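PDB 3BJK: acyl-CoA thioester hydrolase HI0827 from Haemophilus influenzae Rd KW20, which hydrolyses acyl-coenzyme A thioesters in its natural form, with broad specificity that probably extends to long-chain fatty acyl-CoA. Local coordinates for residues C[38-47]-C[114-122]; C[47-55]-C[84-94]. The protein carries 1 engineered substitution. One frame throughout, in Å; residues are numbered along the deposited sequence.

Contact 1 of 2, residues C[38-47]-C[114-122]. Engineered in segment 38-47: Ala43 (natural residue Asp).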
ATOM      1  N   ILE C  38      13.086   0.210   5.633  1.00 31.10           N
ATOM      2  CA  ILE C  38      14.274   1.008   6.016  1.00 32.18           C
ATOM      3  C   ILE C  38      15.179   1.197   4.779  1.00 33.34           C
ATOM      4  O   ILE C  38      15.580   2.301   4.458  1.00 31.81           O
ATOM      5  CB  ILE C  38      15.099   0.374   7.219  1.00 31.79           C
ATOM      6  CG1 ILE C  38      14.203   0.150   8.439  1.00 33.22           C
ATOM      7  CG2 ILE C  38      16.330   1.245   7.547  1.00 31.54           C
ATOM      8  CD1 ILE C  38      14.845  -0.613   9.618  1.00 33.21           C
ATOM      9  N   MET C  39      15.464   0.092   4.081  1.00 33.57           N
ATOM     10  CA  MET C  39      16.254   0.135   2.833  1.00 33.80           C
ATOM     11  C   MET C  39      15.690   1.093   1.783  1.00 32.24           C
ATOM     12  O   MET C  39      16.472   1.840   1.132  1.00 31.37           O
ATOM     13  CB  MET C  39      16.363  -1.275   2.255  1.00 34.12           C
ATOM     14  CG  MET C  39      17.156  -2.225   3.147  1.00 34.02           C
ATOM     15  SD  MET C  39      17.589  -3.802   2.367  1.00 35.68           S
ATOM     16  CE  MET C  39      16.153  -4.693   2.492  1.00 32.95           C
ATOM     17  N   SER C  40      14.357   1.065   1.606  1.00 32.23           N
ATOM     18  CA  SER C  40      13.639   1.950   0.690  1.00 32.82           C
ATOM     19  C   SER C  40      13.789   3.397   1.072  1.00 32.57           C
ATOM     20  O   SER C  40      14.025   4.239   0.186  1.00 31.43           O
ATOM     21  CB  SER C  40      12.150   1.619   0.638  1.00 32.58           C
ATOM     22  OG  SER C  40      11.953   0.354   0.095  1.00 37.92           O
ATOM     23  N   GLN C  41      13.664   3.698   2.382  1.00 32.06           N
ATOM     24  CA  GLN C  41      13.864   5.082   2.894  1.00 31.59           C
ATOM     25  C   GLN C  41      15.292   5.545   2.583  1.00 31.11           C
ATOM     26  O   GLN C  41      15.505   6.628   2.071  1.00 31.73           O
ATOM     27  CB  GLN C  41      13.616   5.149   4.428  1.00 31.81           C
ATOM     28  CG  GLN C  41      12.205   5.047   4.805  1.00 33.60           C
ATOM     29  CD  GLN C  41      11.361   6.242   4.365  1.00 36.65           C
ATOM     30  OE1 GLN C  41      10.512   6.064   3.557  1.00 37.14           O
ATOM     31  NE2 GLN C  41      11.651   7.470   4.853  1.00 37.47           N
ATOM     32  N   MET C  42      16.284   4.714   2.876  1.00 31.91           N
ATOM     33  CA  MET C  42      17.700   5.036   2.552  1.00 32.49           C
ATOM     34  C   MET C  42      17.886   5.262   1.079  1.00 32.33           C
ATOM     35  O   MET C  42      18.521   6.223   0.711  1.00 32.55           O
ATOM     36  CB  MET C  42      18.647   3.952   3.040  1.00 31.73           C
ATOM     37  CG  MET C  42      18.680   3.803   4.595  1.00 33.40           C
ATOM     38  SD  MET C  42      20.032   2.782   5.207  1.00 36.94           S
ATOM     39  CE  MET C  42      19.449   1.180   4.758  1.00 39.70           C
ATOM     40  N   ALA C  43      17.274   4.399   0.252  1.00 33.14           N
ATOM     41  CA  ALA C  43      17.338   4.516  -1.201  1.00 33.33           C
ATOM     42  C   ALA C  43      16.753   5.825  -1.748  1.00 34.22           C
ATOM     43  O   ALA C  43      17.366   6.505  -2.657  1.00 33.12           O
ATOM     44  CB  ALA C  43      16.615   3.363  -1.824  1.00 33.39           C
ATOM     45  N   MET C  44      15.561   6.157  -1.252  1.00 32.45           N
ATOM     46  CA  MET C  44      14.876   7.355  -1.647  1.00 34.12           C
ATOM     47  C   MET C  44      15.631   8.601  -1.209  1.00 31.83           C
ATOM     48  O   MET C  44      15.844   9.534  -2.023  1.00 29.79           O
ATOM     49  CB  MET C  44      13.472   7.323  -1.066  1.00 34.48           C
ATOM     50  CG  MET C  44      12.685   8.577  -1.139  1.00 36.84           C
ATOM     51  SD  MET C  44      10.932   8.286  -0.771  1.00 43.57           S
ATOM     52  CE  MET C  44      10.607   6.721  -1.446  1.00 39.38           C
ATOM     53  N   GLY C  45      16.055   8.600   0.063  1.00 29.64           N
ATOM     54  CA  GLY C  45      16.814   9.697   0.611  1.00 30.56           C
ATOM     55  C   GLY C  45      18.124   9.926  -0.098  1.00 30.03           C
ATOM     56  O   GLY C  45      18.425  11.009  -0.576  1.00 31.00           O
ATOM     57  N   GLY C  46      18.915   8.865  -0.184  1.00 31.67           N
ATOM     58  CA  GLY C  46      20.188   8.912  -0.919  1.00 30.07           C
ATOM     59  C   GLY C  46      20.068   9.441  -2.329  1.00 30.37           C
ATOM     60  O   GLY C  46      20.860  10.291  -2.752  1.00 28.34           O
ATOM     61  N   ALA C  47      19.025   8.992  -3.023  1.00 31.07           N
ATOM     62  CA  ALA C  47      18.741   9.418  -4.411  1.00 30.76           C
ATOM     63  C   ALA C  47      18.418  10.879  -4.555  1.00 29.40           C
ATOM     64  O   ALA C  47      18.812  11.503  -5.590  1.00 28.53           O
ATOM     65  CB  ALA C  47      17.608   8.608  -4.975  1.00 31.48           C
ATOM     66  N   VAL C 114      20.250   3.794  13.885  1.00 30.46           N
ATOM     67  CA  VAL C 114      19.708   2.445  13.760  1.00 29.85           C
ATOM     68  C   VAL C 114      20.246   1.667  12.565  1.00 29.48           C
ATOM     69  O   VAL C 114      20.291   0.456  12.626  1.00 29.15           O
ATOM     70  CB  VAL C 114      18.125   2.450  13.738  1.00 30.43           C
ATOM     71  CG1 VAL C 114      17.630   2.911  15.058  1.00 28.74           C
ATOM     72  CG2 VAL C 114      17.552   3.310  12.624  1.00 30.17           C
ATOM     73  N   THR C 115      20.646   2.363  11.499  1.00 29.67           N
ATOM     74  CA  THR C 115      21.003   1.731  10.210  1.00 29.90           C
ATOM     75  C   THR C 115      21.977   2.630   9.433  1.00 31.14           C
ATOM     76  O   THR C 115      21.972   3.905   9.571  1.00 29.56           O
ATOM     77  CB  THR C 115      19.728   1.487   9.269  1.00 29.85           C
ATOM     78  OG1 THR C 115      18.575   1.119  10.034  1.00 30.01           O
ATOM     79  CG2 THR C 115      19.992   0.401   8.257  1.00 29.68           C
ATOM     80  N   ASP C 116      22.880   1.983   8.676  1.00 31.21           N
ATOM     81  CA  ASP C 116      23.715   2.720   7.737  1.00 30.65           C
ATOM     82  C   ASP C 116      23.866   1.959   6.428  1.00 31.48           C
ATOM     83  O   ASP C 116      23.492   0.803   6.325  1.00 31.87           O
ATOM     84  CB  ASP C 116      25.052   3.130   8.320  1.00 31.70           C
ATOM     85  CG  ASP C 116      25.992   1.957   8.650  1.00 31.82           C
ATOM     86  OD1 ASP C 116      26.095   0.925   7.935  1.00 31.50           O
ATOM     87  OD2 ASP C 116      26.672   2.113   9.659  1.00 35.94           O
ATOM     88  N   ALA C 117      24.372   2.657   5.423  1.00 30.58           N
ATOM     89  CA  ALA C 117      24.635   2.047   4.130  1.00 30.70           C
ATOM     90  C   ALA C 117      25.525   2.986   3.296  1.00 31.01           C
ATOM     91  O   ALA C 117      25.555   4.213   3.506  1.00 31.84           O
ATOM     92  CB  ALA C 117      23.341   1.771   3.434  1.00 30.09           C
ATOM     93  N   VAL C 118      26.208   2.424   2.314  1.00 31.15           N
ATOM     94  CA  VAL C 118      26.892   3.256   1.309  1.00 29.70           C
ATOM     95  C   VAL C 118      26.346   2.895  -0.076  1.00 28.90           C
ATOM     96  O   VAL C 118      26.503   1.749  -0.502  1.00 29.02           O
ATOM     97  CB  VAL C 118      28.408   3.018   1.369  1.00 29.80           C
ATOM     98  CG1 VAL C 118      29.110   3.827   0.250  1.00 30.54           C
ATOM     99  CG2 VAL C 118      28.927   3.404   2.763  1.00 30.43           C
ATOM    100  N   PHE C 119      25.688   3.875  -0.711  1.00 28.86           N
ATOM    101  CA  PHE C 119      25.008   3.765  -1.999  1.00 29.80           C
ATOM    102  C   PHE C 119      25.878   4.374  -3.044  1.00 29.07           C
ATOM    103  O   PHE C 119      26.576   5.343  -2.778  1.00 30.47           O
ATOM    104  CB  PHE C 119      23.697   4.568  -2.020  1.00 31.17           C
ATOM    105  CG  PHE C 119      22.527   3.863  -1.364  1.00 33.95           C
ATOM    106  CD1 PHE C 119      22.407   3.808   0.019  1.00 37.45           C
ATOM    107  CD2 PHE C 119      21.520   3.316  -2.135  1.00 33.98           C
ATOM    108  CE1 PHE C 119      21.349   3.128   0.589  1.00 36.34           C
ATOM    109  CE2 PHE C 119      20.495   2.684  -1.586  1.00 35.13           C
ATOM    110  CZ  PHE C 119      20.391   2.581  -0.214  1.00 36.80           C
ATOM    111  N   THR C 120      25.796   3.822  -4.237  1.00 28.80           N
ATOM    112  CA  THR C 120      26.343   4.426  -5.456  1.00 29.37           C
ATOM    113  C   THR C 120      25.222   4.628  -6.505  1.00 30.15           C
ATOM    114  O   THR C 120      24.502   3.692  -6.896  1.00 30.20           O
ATOM    115  CB  THR C 120      27.480   3.557  -6.087  1.00 28.69           C
ATOM    116  OG1 THR C 120      28.384   3.108  -5.069  1.00 31.11           O
ATOM    117  CG2 THR C 120      28.175   4.302  -7.218  1.00 28.02           C
ATOM    118  N   PHE C 121      25.152   5.852  -7.007  1.00 30.04           N
ATOM    119  CA  PHE C 121      24.200   6.250  -8.017  1.00 31.54           C
ATOM    120  C   PHE C 121      24.931   6.656  -9.265  1.00 31.28           C
ATOM    121  O   PHE C 121      26.082   7.034  -9.207  1.00 31.37           O
ATOM    122  CB  PHE C 121      23.426   7.481  -7.531  1.00 32.65           C
ATOM    123  CG  PHE C 121      22.714   7.253  -6.237  1.00 31.76           C
ATOM    124  CD1 PHE C 121      21.428   6.723  -6.231  1.00 32.68           C
ATOM    125  CD2 PHE C 121      23.342   7.499  -5.044  1.00 34.54           C
ATOM    126  CE1 PHE C 121      20.764   6.484  -5.085  1.00 33.83           C
ATOM    127  CE2 PHE C 121      22.671   7.236  -3.843  1.00 30.98           C
ATOM    128  CZ  PHE C 121      21.366   6.743  -3.879  1.00 33.75           C
ATOM    129  N   VAL C 122      24.246   6.582 -10.398  1.00 31.18           N
ATOM    130  CA  VAL C 122      24.788   7.055 -11.646  1.00 31.37           C
ATOM    131  C   VAL C 122      23.756   7.987 -12.300  1.00 30.67           C
ATOM    132  O   VAL C 122      22.584   7.649 -12.393  1.00 30.17           O
ATOM    133  CB  VAL C 122      25.194   5.870 -12.569  1.00 32.56           C
ATOM    134  CG1 VAL C 122      25.675   6.367 -13.916  1.00 30.29           C
ATOM    135  CG2 VAL C 122      26.275   5.039 -11.864  1.00 32.68           C
TER
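Met39 O accepts the helical hydrogen bond from Ala43 N (2.8 Å) and also meets the edge of the Phe119 ring, near the ring plane, with CZ at 4.2 Å. One turn on, Met42 O sits above one face of the same ring, offset toward the rim, while accepting the bond of Gly46 N. The ring is thus set against the main chain of a helical turn, and Met42 CB adds an apolar touch on Phe119 CE1 at 3.7 Å. Ala43, an engineered replacement of Asp, lays its CB near Phe119 CE2. Ala43 O lies at the edge of the Phe121 ring, as Met39 O does for Phe119; Gly46 has no side chain, and Phe121 CZ comes to 3.4 Å from Gly46 C, while Ala47 CB meets CE1 of this ring. At the other end, Met42 is bent at its last torsion (chi3 -74°), which carries CE to Thr115 CG2 (3.6 Å) and leaves SD resting on Ala117 CB at 3.9 Å. In Ile38, chi1 of -56° sets CG1 beside the backbone N and leaves CG2 opposite it, 3.4 Å from Thr115 OG1. The touch is van der Waals in kind, so packing alone joins helix and strand here. Their short axes pass 9.5 Å apart at 48°, consistent with a helix laid slantwise over a sheet. Val114 and Thr115 together face Val98 in a classic beta bulge. Asp116 points to the other side of the sheet and bonds Asn67. The arrangement is the core of the hotdog fold, helix 35-54 wrapped by the antiparallel sheet: strand 91-101 meets Met42 through Val96 and Val98, strand 58-68 flanks Phe119 and Phe121 through Val63 and Thr60, and Met39 packs on the engineered Ala43 of the second subunit.

Contact 2 of 2, residues C[47-55]-C[84-94]; sequences AILAKEIAH and CLKVGRSSIKI. With EDO (1,2-ethanediol), chain S; EDO (1,2-ethanediol), chain T.
Ile92 lays its CD1 against the helix between Ala50 and Ala54, 3.8 Å from Ala54 CB and 3.5 Å from Ala50 O, an oxygen that already accepts the helical bond of Ala54 N. With CG1 placed opposite its carbonyl carbon (chi1 -68°), Ile94 brings CD1 to 3.6 Å from Ala50 N and 3.9 Å from Leu49 CD1. Ala50 CB also touches CD1 of both Ile92 and Ile94, and the backbones come nearest at this small residue, with Ala50 CA 6.3 Å from Ile92 CA. Ile53 runs past Ile92 in the opposite direction and reaches the neighbouring strand, its CD1 meeting Cys84 CB at 4.0 Å. Helix 139-148 covers this side, Ala144 touching Ile53 and Leu141 touching Val87. Polar groups lie round the margin. Cys84 N donates to O1 of an ethanediol at 2.9 Å, and Glu52 grips a second one with both carboxylate oxygens while bridging to Arg19 and Lys101 of the third subunit. His55 ND1 bonds Glu52 O just past the helix end. The contact itself is methyl against methyl and main chain, consistent with one held by shape and burial, whereas the charged pairing of Glu52 is directed at the third subunit.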
ATOM      1  N   ALA C  47      19.025   8.992  -3.023  1.00 31.07           N
ATOM      2  CA  ALA C  47      18.741   9.418  -4.411  1.00 30.76           C
ATOM      3  C   ALA C  47      18.418  10.879  -4.555  1.00 29.40           C
ATOM      4  O   ALA C  47      18.812  11.503  -5.590  1.00 28.53           O
ATOM      5  CB  ALA C  47      17.608   8.608  -4.975  1.00 31.48           C
ATOM      6  N   ILE C  48      17.728  11.444  -3.579  1.00 28.80           N
ATOM      7  CA  ILE C  48      17.411  12.891  -3.577  1.00 28.73           C
ATOM      8  C   ILE C  48      18.727  13.691  -3.655  1.00 28.41           C
ATOM      9  O   ILE C  48      18.864  14.582  -4.457  1.00 28.72           O
ATOM     10  CB  ILE C  48      16.575  13.330  -2.331  1.00 28.69           C
ATOM     11  CG1 ILE C  48      15.122  12.805  -2.415  1.00 28.55           C
ATOM     12  CG2 ILE C  48      16.522  14.849  -2.220  1.00 29.55           C
ATOM     13  CD1 ILE C  48      14.246  13.038  -1.136  1.00 30.01           C
ATOM     14  N   LEU C  49      19.661  13.358  -2.774  1.00 28.85           N
ATOM     15  CA  LEU C  49      20.949  14.028  -2.695  1.00 29.34           C
ATOM     16  C   LEU C  49      21.774  13.811  -4.010  1.00 28.86           C
ATOM     17  O   LEU C  49      22.342  14.752  -4.570  1.00 28.29           O
ATOM     18  CB  LEU C  49      21.716  13.547  -1.489  1.00 30.08           C
ATOM     19  CG  LEU C  49      22.758  14.528  -0.856  1.00 32.11           C
ATOM     20  CD1 LEU C  49      23.939  13.795  -0.352  1.00 32.16           C
ATOM     21  CD2 LEU C  49      23.171  15.752  -1.679  1.00 31.86           C
ATOM     22  N   ALA C  50      21.765  12.583  -4.518  1.00 28.45           N
ATOM     23  CA  ALA C  50      22.353  12.326  -5.836  1.00 28.76           C
ATOM     24  C   ALA C  50      21.704  13.156  -6.932  1.00 28.69           C
ATOM     25  O   ALA C  50      22.420  13.724  -7.743  1.00 27.50           O
ATOM     26  CB  ALA C  50      22.298  10.870  -6.199  1.00 28.37           C
ATOM     27  N   LYS C  51      20.376  13.232  -6.998  1.00 27.80           N
ATOM     28  CA  LYS C  51      19.773  14.026  -8.047  1.00 28.79           C
ATOM     29  C   LYS C  51      20.135  15.505  -7.902  1.00 27.73           C
ATOM     30  O   LYS C  51      20.256  16.200  -8.885  1.00 26.39           O
ATOM     31  CB  LYS C  51      18.245  13.875  -8.043  1.00 29.76           C
ATOM     32  CG  LYS C  51      17.800  12.492  -8.380  1.00 29.54           C
ATOM     33  CD  LYS C  51      16.386  12.324  -8.104  1.00 35.04           C
ATOM     34  CE  LYS C  51      15.953  10.893  -8.044  1.00 37.52           C
ATOM     35  NZ  LYS C  51      14.727  10.881  -7.223  1.00 38.22           N
ATOM     36  N   GLU C  52      20.237  15.975  -6.650  1.00 27.55           N
ATOM     37  CA  GLU C  52      20.594  17.358  -6.389  1.00 27.80           C
ATOM     38  C   GLU C  52      21.994  17.674  -7.018  1.00 27.88           C
ATOM     39  O   GLU C  52      22.166  18.629  -7.759  1.00 28.23           O
ATOM     40  CB  GLU C  52      20.542  17.662  -4.889  1.00 26.90           C
ATOM     41  CG  GLU C  52      19.130  17.948  -4.353  1.00 28.37           C
ATOM     42  CD  GLU C  52      19.053  17.946  -2.821  1.00 28.89           C
ATOM     43  OE1 GLU C  52      19.926  17.334  -2.137  1.00 31.73           O
ATOM     44  OE2 GLU C  52      18.095  18.550  -2.309  1.00 30.07           O
ATOM     45  N   ILE C  53      22.944  16.805  -6.743  1.00 28.38           N
ATOM     46  CA  ILE C  53      24.325  16.913  -7.192  1.00 27.70           C
ATOM     47  C   ILE C  53      24.428  16.720  -8.709  1.00 28.42           C
ATOM     48  O   ILE C  53      25.146  17.450  -9.379  1.00 27.54           O
ATOM     49  CB  ILE C  53      25.213  15.867  -6.420  1.00 27.93           C
ATOM     50  CG1 ILE C  53      25.295  16.268  -4.941  1.00 27.06           C
ATOM     51  CG2 ILE C  53      26.645  15.674  -7.059  1.00 28.49           C
ATOM     52  CD1 ILE C  53      25.994  15.263  -4.125  1.00 29.03           C
ATOM     53  N   ALA C  54      23.703  15.734  -9.219  1.00 29.58           N
ATOM     54  CA  ALA C  54      23.733  15.371 -10.638  1.00 29.83           C
ATOM     55  C   ALA C  54      22.955  16.330 -11.517  1.00 30.18           C
ATOM     56  O   ALA C  54      23.113  16.292 -12.746  1.00 30.11           O
ATOM     57  CB  ALA C  54      23.175  13.931 -10.819  1.00 30.37           C
ATOM     58  N   HIS C  55      22.122  17.178 -10.903  1.00 30.78           N
ATOM     59  CA  HIS C  55      21.257  18.130 -11.613  1.00 31.26           C
ATOM     60  C   HIS C  55      20.280  17.381 -12.521  1.00 30.53           C
ATOM     61  O   HIS C  55      20.035  17.777 -13.644  1.00 29.89           O
ATOM     62  CB  HIS C  55      22.083  19.172 -12.385  1.00 32.95           C
ATOM     63  CG  HIS C  55      22.495  20.351 -11.554  1.00 37.23           C
ATOM     64  ND1 HIS C  55      22.554  20.307 -10.172  1.00 42.33           N
ATOM     65  CD2 HIS C  55      22.891  21.598 -11.906  1.00 41.36           C
ATOM     66  CE1 HIS C  55      22.932  21.489  -9.712  1.00 42.12           C
ATOM     67  NE2 HIS C  55      23.152  22.286 -10.742  1.00 43.00           N
ATOM     68  N   CYS C  84      27.961  12.786   0.925  1.00 30.83           N
ATOM     69  CA  CYS C  84      28.562  12.396  -0.332  1.00 30.72           C
ATOM     70  C   CYS C  84      30.069  12.186  -0.094  1.00 30.14           C
ATOM     71  O   CYS C  84      30.745  13.073   0.414  1.00 31.40           O
ATOM     72  CB  CYS C  84      28.270  13.424  -1.419  1.00 30.30           C
ATOM     73  SG  CYS C  84      29.157  13.107  -2.934  1.00 32.52           S
ATOM     74  N   LEU C  85      30.549  10.998  -0.472  1.00 30.28           N
ATOM     75  CA  LEU C  85      31.911  10.527  -0.282  1.00 29.50           C
ATOM     76  C   LEU C  85      32.813  10.755  -1.502  1.00 29.47           C
ATOM     77  O   LEU C  85      34.031  10.925  -1.372  1.00 29.13           O
ATOM     78  CB  LEU C  85      31.882   9.024   0.047  1.00 30.34           C
ATOM     79  CG  LEU C  85      31.199   8.560   1.360  1.00 30.77           C
ATOM     80  CD1 LEU C  85      31.403   7.056   1.638  1.00 30.23           C
ATOM     81  CD2 LEU C  85      31.738   9.382   2.523  1.00 30.62           C
ATOM     82  N   LYS C  86      32.206  10.764  -2.683  1.00 28.84           N
ATOM     83  CA  LYS C  86      32.916  10.722  -3.944  1.00 29.93           C
ATOM     84  C   LYS C  86      31.984  10.995  -5.112  1.00 29.21           C
ATOM     85  O   LYS C  86      30.851  10.525  -5.147  1.00 30.28           O
ATOM     86  CB  LYS C  86      33.589   9.353  -4.123  1.00 29.70           C
ATOM     87  CG  LYS C  86      34.610   9.315  -5.185  1.00 31.45           C
ATOM     88  CD  LYS C  86      35.117   7.921  -5.419  1.00 34.30           C
ATOM     89  CE  LYS C  86      35.847   7.869  -6.727  1.00 35.73           C
ATOM     90  NZ  LYS C  86      37.122   8.622  -6.657  1.00 40.99           N
ATOM     91  N   VAL C  87      32.465  11.781  -6.063  1.00 29.37           N
ATOM     92  CA  VAL C  87      31.702  12.107  -7.261  1.00 29.47           C
ATOM     93  C   VAL C  87      32.595  11.795  -8.467  1.00 30.04           C
ATOM     94  O   VAL C  87      33.689  12.294  -8.543  1.00 28.97           O
ATOM     95  CB  VAL C  87      31.317  13.611  -7.324  1.00 29.88           C
ATOM     96  CG1 VAL C  87      30.457  13.898  -8.590  1.00 29.96           C
ATOM     97  CG2 VAL C  87      30.600  14.039  -6.053  1.00 30.72           C
ATOM     98  N   GLY C  88      32.114  10.979  -9.396  1.00 30.46           N
ATOM     99  CA  GLY C  88      32.882  10.628 -10.574  1.00 30.47           C
ATOM    100  C   GLY C  88      32.443  11.510 -11.711  1.00 31.11           C
ATOM    101  O   GLY C  88      31.797  12.542 -11.523  1.00 30.73           O
ATOM    102  N   ARG C  89      32.792  11.101 -12.916  1.00 30.78           N
ATOM    103  CA  ARG C  89      32.225  11.734 -14.099  1.00 31.15           C
ATOM    104  C   ARG C  89      30.678  11.620 -14.128  1.00 30.92           C
ATOM    105  O   ARG C  89      29.957  12.557 -14.493  1.00 29.85           O
ATOM    106  CB  ARG C  89      32.874  11.045 -15.290  1.00 32.19           C
ATOM    107  CG  ARG C  89      32.587  11.582 -16.651  1.00 34.01           C
ATOM    108  CD  ARG C  89      33.432  10.732 -17.605  1.00 37.41           C
ATOM    109  NE  ARG C  89      33.039  10.825 -19.010  1.00 40.62           N
ATOM    110  CZ  ARG C  89      33.416   9.946 -19.951  1.00 41.04           C
ATOM    111  NH1 ARG C  89      34.203   8.885 -19.648  1.00 39.33           N
ATOM    112  NH2 ARG C  89      33.016  10.137 -21.214  1.00 40.69           N
ATOM    113  N   SER C  90      30.175  10.464 -13.723  1.00 30.13           N
ATOM    114  CA  SER C  90      28.753  10.191 -13.717  1.00 31.16           C
ATOM    115  C   SER C  90      28.282   9.594 -12.383  1.00 30.04           C
ATOM    116  O   SER C  90      27.092   9.664 -12.038  1.00 30.18           O
ATOM    117  CB  SER C  90      28.414   9.246 -14.881  1.00 31.79           C
ATOM    118  OG  SER C  90      29.119   7.994 -14.770  1.00 36.15           O
ATOM    119  N   SER C  91      29.204   9.030 -11.605  1.00 30.03           N
ATOM    120  CA  SER C  91      28.785   8.319 -10.354  1.00 29.22           C
ATOM    121  C   SER C  91      28.812   9.237  -9.105  1.00 28.82           C
ATOM    122  O   SER C  91      29.574  10.221  -9.026  1.00 29.32           O
ATOM    123  CB  SER C  91      29.668   7.105 -10.104  1.00 28.62           C
ATOM    124  OG  SER C  91      30.999   7.528  -9.934  1.00 32.95           O
ATOM    125  N   ILE C  92      27.974   8.914  -8.131  1.00 30.53           N
ATOM    126  CA  ILE C  92      27.918   9.627  -6.889  1.00 30.05           C
ATOM    127  C   ILE C  92      27.812   8.592  -5.773  1.00 29.70           C
ATOM    128  O   ILE C  92      26.889   7.786  -5.766  1.00 29.67           O
ATOM    129  CB  ILE C  92      26.659  10.515  -6.843  1.00 31.29           C
ATOM    130  CG1 ILE C  92      26.682  11.477  -8.014  1.00 30.79           C
ATOM    131  CG2 ILE C  92      26.591  11.304  -5.565  1.00 31.76           C
ATOM    132  CD1 ILE C  92      25.391  11.923  -8.426  1.00 33.15           C
ATOM    133  N   LYS C  93      28.728   8.644  -4.820  1.00 28.38           N
ATOM    134  CA  LYS C  93      28.768   7.652  -3.724  1.00 28.42           C
ATOM    135  C   LYS C  93      28.304   8.405  -2.463  1.00 27.62           C
ATOM    136  O   LYS C  93      28.821   9.487  -2.171  1.00 27.00           O
ATOM    137  CB  LYS C  93      30.204   7.127  -3.634  1.00 28.49           C
ATOM    138  CG  LYS C  93      30.531   6.072  -2.572  1.00 29.38           C
ATOM    139  CD  LYS C  93      31.991   5.632  -2.697  1.00 28.40           C
ATOM    140  CE  LYS C  93      32.297   4.515  -1.717  1.00 30.77           C
ATOM    141  NZ  LYS C  93      33.737   4.188  -1.601  1.00 30.70           N
ATOM    142  N   ILE C  94      27.315   7.866  -1.746  1.00 28.82           N
ATOM    143  CA  ILE C  94      26.702   8.576  -0.651  1.00 28.94           C
ATOM    144  C   ILE C  94      26.619   7.599   0.524  1.00 30.23           C
ATOM    145  O   ILE C  94      26.116   6.497   0.361  1.00 30.07           O
ATOM    146  CB  ILE C  94      25.293   9.148  -0.987  1.00 30.09           C
ATOM    147  CG1 ILE C  94      25.415  10.272  -2.003  1.00 30.42           C
ATOM    148  CG2 ILE C  94      24.608   9.647   0.313  1.00 30.38           C
ATOM    149  CD1 ILE C  94      24.228  10.689  -2.627  1.00 30.08           C
TER
HETATM  150  C1  EDO S 155      19.147  18.615   1.423  1.00 37.13           C
HETATM  151  O1  EDO S 155      19.352  19.329   0.180  1.00 36.57           O
HETATM  152  C2  EDO S 155      19.706  17.190   1.345  1.00 37.70           C
HETATM  153  O2  EDO S 155      19.040  16.345   0.406  1.00 35.47           O
HETATM  154  C1  EDO T 156      26.654  16.545   1.792  1.00 41.38           C
HETATM  155  O1  EDO T 156      27.679  15.558   1.602  1.00 33.57           O
HETATM  156  C2  EDO T 156      26.194  17.108   0.439  1.00 42.74           C
HETATM  157  O2  EDO T 156      26.909  18.279  -0.030  1.00 43.77           O

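Overall arrangement
Both contacts join helix 35-54 to the same antiparallel sheet and share Ala47, and contact 2 is nested along the chain within the loop that contact 1 closes. Their centres are 12 Å apart: contact 1 lies about 4 Å from the centre of the chain and contact 2 about 11 Å, though each is largely buried. Probable backbone bonds from Ile94 N to Phe119 O and from Ile92 N to Phe121 O tie the two strands edge to edge, and Phe121 also packs on Ala50. Aromatic rings and methionine dominate 38-47/114-122, near the second subunit; branched aliphatics dominate 47-55/84-94, where Glu52, at the margin, bridges to the third subunit.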